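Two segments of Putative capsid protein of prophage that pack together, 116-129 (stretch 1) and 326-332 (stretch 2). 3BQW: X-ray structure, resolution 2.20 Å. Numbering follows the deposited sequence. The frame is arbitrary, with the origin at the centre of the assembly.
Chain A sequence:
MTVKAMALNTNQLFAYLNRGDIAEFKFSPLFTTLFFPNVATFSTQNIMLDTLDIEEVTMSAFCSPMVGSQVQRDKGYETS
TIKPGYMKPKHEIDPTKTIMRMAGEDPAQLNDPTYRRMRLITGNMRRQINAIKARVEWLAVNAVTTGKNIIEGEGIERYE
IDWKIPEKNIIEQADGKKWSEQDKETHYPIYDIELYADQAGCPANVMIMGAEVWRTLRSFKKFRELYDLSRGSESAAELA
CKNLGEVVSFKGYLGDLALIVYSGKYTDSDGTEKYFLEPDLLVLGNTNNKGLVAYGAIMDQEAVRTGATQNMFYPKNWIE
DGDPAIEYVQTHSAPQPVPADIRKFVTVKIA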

# COMPACT_ATOMS: atom_id res chain seq x y z
N ARG A 116 18.83 -24.63 -6.20
CA ARG A 116 19.06 -23.82 -5.02
C ARG A 116 19.22 -22.34 -5.36
O ARG A 116 18.73 -21.51 -4.63
CB ARG A 116 20.29 -24.30 -4.27
CG ARG A 116 20.20 -25.73 -3.76
CD ARG A 116 21.55 -26.16 -3.25
NE ARG A 116 21.94 -25.29 -2.15
CZ ARG A 116 21.50 -25.42 -0.90
NH1 ARG A 116 20.66 -26.41 -0.59
NH2 ARG A 116 21.90 -24.56 0.04
N ARG A 117 19.93 -22.02 -6.44
CA ARG A 117 20.04 -20.63 -6.87
C ARG A 117 18.64 -20.11 -7.20
O ARG A 117 18.28 -19.02 -6.78
CB ARG A 117 21.00 -20.44 -8.05
CG ARG A 117 22.47 -20.21 -7.65
CD ARG A 117 23.42 -20.11 -8.87
NE ARG A 117 23.05 -19.01 -9.77
CZ ARG A 117 22.33 -19.13 -10.90
NH1 ARG A 117 21.94 -20.32 -11.34
NH2 ARG A 117 22.06 -18.05 -11.62
N MET A 118 17.86 -20.93 -7.91
CA MET A 118 16.50 -20.58 -8.30
C MET A 118 15.63 -20.28 -7.09
O MET A 118 14.87 -19.33 -7.11
CB MET A 118 15.81 -21.70 -9.08
CG MET A 118 16.44 -22.07 -10.41
SD MET A 118 16.40 -20.81 -11.66
CE MET A 118 15.02 -19.78 -11.03
N ARG A 119 15.73 -21.12 -6.06
CA ARG A 119 15.02 -20.89 -4.80
C ARG A 119 15.38 -19.57 -4.16
O ARG A 119 14.51 -18.86 -3.65
CB ARG A 119 15.30 -22.00 -3.79
CG ARG A 119 14.78 -23.35 -4.18
CD ARG A 119 13.26 -23.41 -4.19
NE ARG A 119 12.63 -22.98 -2.94
CZ ARG A 119 12.51 -23.73 -1.84
NH1 ARG A 119 13.01 -24.95 -1.79
NH2 ARG A 119 11.91 -23.24 -0.78
N LEU A 120 16.67 -19.24 -4.16
CA LEU A 120 17.12 -17.97 -3.57
C LEU A 120 16.69 -16.77 -4.39
O LEU A 120 16.31 -15.74 -3.82
CB LEU A 120 18.63 -17.96 -3.39
CG LEU A 120 19.16 -19.01 -2.39
CD1 LEU A 120 20.66 -19.02 -2.39
CD2 LEU A 120 18.61 -18.77 -1.02
N ILE A 121 16.74 -16.91 -5.72
CA ILE A 121 16.38 -15.85 -6.64
C ILE A 121 14.90 -15.52 -6.49
O ILE A 121 14.53 -14.36 -6.29
CB ILE A 121 16.72 -16.20 -8.11
CG1 ILE A 121 18.24 -16.11 -8.33
CG2 ILE A 121 15.98 -15.26 -9.07
CD1 ILE A 121 18.72 -16.86 -9.54
N THR A 122 14.06 -16.55 -6.54
CA THR A 122 12.62 -16.39 -6.46
C THR A 122 12.21 -15.92 -5.07
O THR A 122 11.28 -15.10 -4.92
CB THR A 122 11.88 -17.70 -6.81
OG1 THR A 122 12.40 -18.80 -6.05
CG2 THR A 122 12.01 -18.04 -8.33
N GLY A 123 12.90 -16.43 -4.04
CA GLY A 123 12.66 -15.97 -2.67
C GLY A 123 12.92 -14.49 -2.50
O GLY A 123 12.15 -13.79 -1.85
N ASN A 124 14.02 -14.01 -3.06
CA ASN A 124 14.38 -12.60 -3.00
C ASN A 124 13.51 -11.74 -3.90
O ASN A 124 13.19 -10.60 -3.55
CB ASN A 124 15.86 -12.40 -3.30
CG ASN A 124 16.75 -12.80 -2.12
OD1 ASN A 124 16.68 -12.20 -1.08
ND2 ASN A 124 17.56 -13.84 -2.30
N MET A 125 13.08 -12.28 -5.03
CA MET A 125 12.10 -11.59 -5.87
C MET A 125 10.81 -11.34 -5.11
O MET A 125 10.27 -10.24 -5.17
CB MET A 125 11.79 -12.39 -7.14
CG MET A 125 12.86 -12.33 -8.24
SD MET A 125 12.47 -13.33 -9.72
CE MET A 125 11.12 -12.32 -10.29
N ARG A 126 10.31 -12.37 -4.41
CA ARG A 126 9.09 -12.23 -3.61
C ARG A 126 9.23 -11.16 -2.52
O ARG A 126 8.31 -10.42 -2.25
CB ARG A 126 8.65 -13.56 -2.97
CG ARG A 126 8.05 -14.56 -3.97
CD ARG A 126 7.34 -15.74 -3.29
NE ARG A 126 8.06 -16.34 -2.16
CZ ARG A 126 8.99 -17.29 -2.26
NH1 ARG A 126 9.35 -17.78 -3.44
NH2 ARG A 126 9.57 -17.75 -1.16
N ARG A 127 10.40 -11.11 -1.91
CA ARG A 127 10.70 -10.16 -0.84
C ARG A 127 10.80 -8.73 -1.41
O ARG A 127 10.36 -7.77 -0.78
CB ARG A 127 12.00 -10.63 -0.19
CG ARG A 127 12.67 -9.77 0.83
CD ARG A 127 13.93 -10.54 1.36
NE ARG A 127 13.53 -11.75 2.09
CZ ARG A 127 13.79 -13.02 1.75
NH1 ARG A 127 14.53 -13.35 0.69
NH2 ARG A 127 13.33 -13.99 2.53
N GLN A 128 11.35 -8.60 -2.61
CA GLN A 128 11.43 -7.30 -3.28
C GLN A 128 10.05 -6.75 -3.68
O GLN A 128 9.77 -5.58 -3.50
CB GLN A 128 12.38 -7.36 -4.48
CG GLN A 128 13.82 -7.42 -4.04
CD GLN A 128 14.74 -7.89 -5.12
OE1 GLN A 128 14.36 -7.99 -6.29
NE2 GLN A 128 15.97 -8.20 -4.75
N ILE A 129 9.18 -7.60 -4.21
CA ILE A 129 7.80 -7.18 -4.49
C ILE A 129 7.06 -6.80 -3.20
O ILE A 129 6.32 -5.84 -3.18
CB ILE A 129 7.03 -8.27 -5.26
CG1 ILE A 129 7.68 -8.51 -6.63
CG2 ILE A 129 5.57 -7.88 -5.43
CD1 ILE A 129 7.75 -7.31 -7.51
N ILE A 326 30.02 -12.05 -6.89
CA ILE A 326 28.76 -11.89 -6.18
C ILE A 326 27.59 -11.80 -7.16
O ILE A 326 27.63 -11.07 -8.14
CB ILE A 326 28.77 -10.66 -5.24
CG1 ILE A 326 29.99 -10.71 -4.31
CG2 ILE A 326 27.49 -10.61 -4.42
CD1 ILE A 326 30.25 -12.10 -3.66
N GLU A 327 26.55 -12.59 -6.88
CA GLU A 327 25.34 -12.62 -7.68
C GLU A 327 24.25 -11.81 -6.97
O GLU A 327 24.13 -11.85 -5.76
CB GLU A 327 24.90 -14.06 -7.89
CG GLU A 327 23.68 -14.16 -8.79
CD GLU A 327 23.20 -15.58 -8.99
OE1 GLU A 327 23.89 -16.52 -8.58
OE2 GLU A 327 22.12 -15.74 -9.57
N TYR A 328 23.47 -11.05 -7.76
CA TYR A 328 22.38 -10.20 -7.26
C TYR A 328 21.11 -10.48 -8.04
O TYR A 328 21.16 -10.91 -9.19
CB TYR A 328 22.69 -8.72 -7.45
CG TYR A 328 23.88 -8.24 -6.68
CD1 TYR A 328 23.74 -7.85 -5.35
CD2 TYR A 328 25.14 -8.20 -7.26
CE1 TYR A 328 24.83 -7.42 -4.62
CE2 TYR A 328 26.24 -7.77 -6.53
CZ TYR A 328 26.06 -7.38 -5.21
OH TYR A 328 27.12 -6.95 -4.45
N VAL A 329 19.99 -10.25 -7.37
CA VAL A 329 18.69 -10.08 -8.02
C VAL A 329 18.18 -8.71 -7.56
O VAL A 329 18.43 -8.26 -6.43
CB VAL A 329 17.68 -11.24 -7.73
CG1 VAL A 329 17.20 -11.25 -6.30
CG2 VAL A 329 16.48 -11.13 -8.64
N GLN A 330 17.50 -8.03 -8.46
CA GLN A 330 17.01 -6.69 -8.21
C GLN A 330 15.73 -6.45 -9.00
O GLN A 330 15.60 -6.91 -10.14
CB GLN A 330 18.08 -5.69 -8.65
CG GLN A 330 17.72 -4.25 -8.50
CD GLN A 330 18.81 -3.37 -9.03
OE1 GLN A 330 19.14 -3.44 -10.20
NE2 GLN A 330 19.40 -2.55 -8.15
N THR A 331 14.80 -5.72 -8.41
CA THR A 331 13.53 -5.41 -9.05
C THR A 331 13.29 -3.88 -9.07
O THR A 331 13.20 -3.23 -8.02
CB THR A 331 12.36 -6.11 -8.32
OG1 THR A 331 12.68 -7.50 -8.17
CG2 THR A 331 11.05 -5.96 -9.12
N HIS A 332 13.18 -3.34 -10.28
CA HIS A 332 12.85 -1.95 -10.53
C HIS A 332 11.34 -1.72 -10.53
O HIS A 332 10.58 -2.52 -11.06
CB HIS A 332 13.40 -1.51 -11.90
CG HIS A 332 14.89 -1.42 -11.94
ND1 HIS A 332 15.71 -2.50 -11.72
CD2 HIS A 332 15.71 -0.37 -12.17
CE1 HIS A 332 16.97 -2.13 -11.82
NE2 HIS A 332 17.00 -0.84 -12.08
O HOH W 1 10.72 -9.42 -8.19

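A single glutamine side chain ties the helix to the strand with both ends of its amide. Gln128 donates from NE2 to the backbone oxygen Val329 O at 3.0 Å, while its OE1 accepts a short hydrogen bond from Thr331 OG1 at 2.6 Å. An amide suits this buried site because it carries a donor and an acceptor side by side. The threonine hydroxyl, having given its proton to Gln128, accepts one from water 1 (Thr331 OG1 to water O, 2.7 Å); the same water donates to Met125 O at 3.2 Å, so the water bridges strand and helix.

The strand runs along the helix at 30° to it, in roughly the same direction, with the axes 8.3 Å apart at closest approach. Strand alternation points Glu327, Val329 and Thr331 toward the helix, and Tyr328 and Gln330 away. Val329, compact and branched, fills the centre: its CG2 meets Met125 CG at 3.8 Å, and its CG1 lies 3.5 Å from Asn124 CB.

At the other end, Glu327 receives Arg117 in a buried salt bridge. Two hydrogen bonds, Arg117 NE to Glu327 OE1 at 2.9 Å and Arg117 NH2 to Glu327 OE2 at 3.1 Å, match the carboxylate to the guanidinium edge, so each charge is compensated away from solvent.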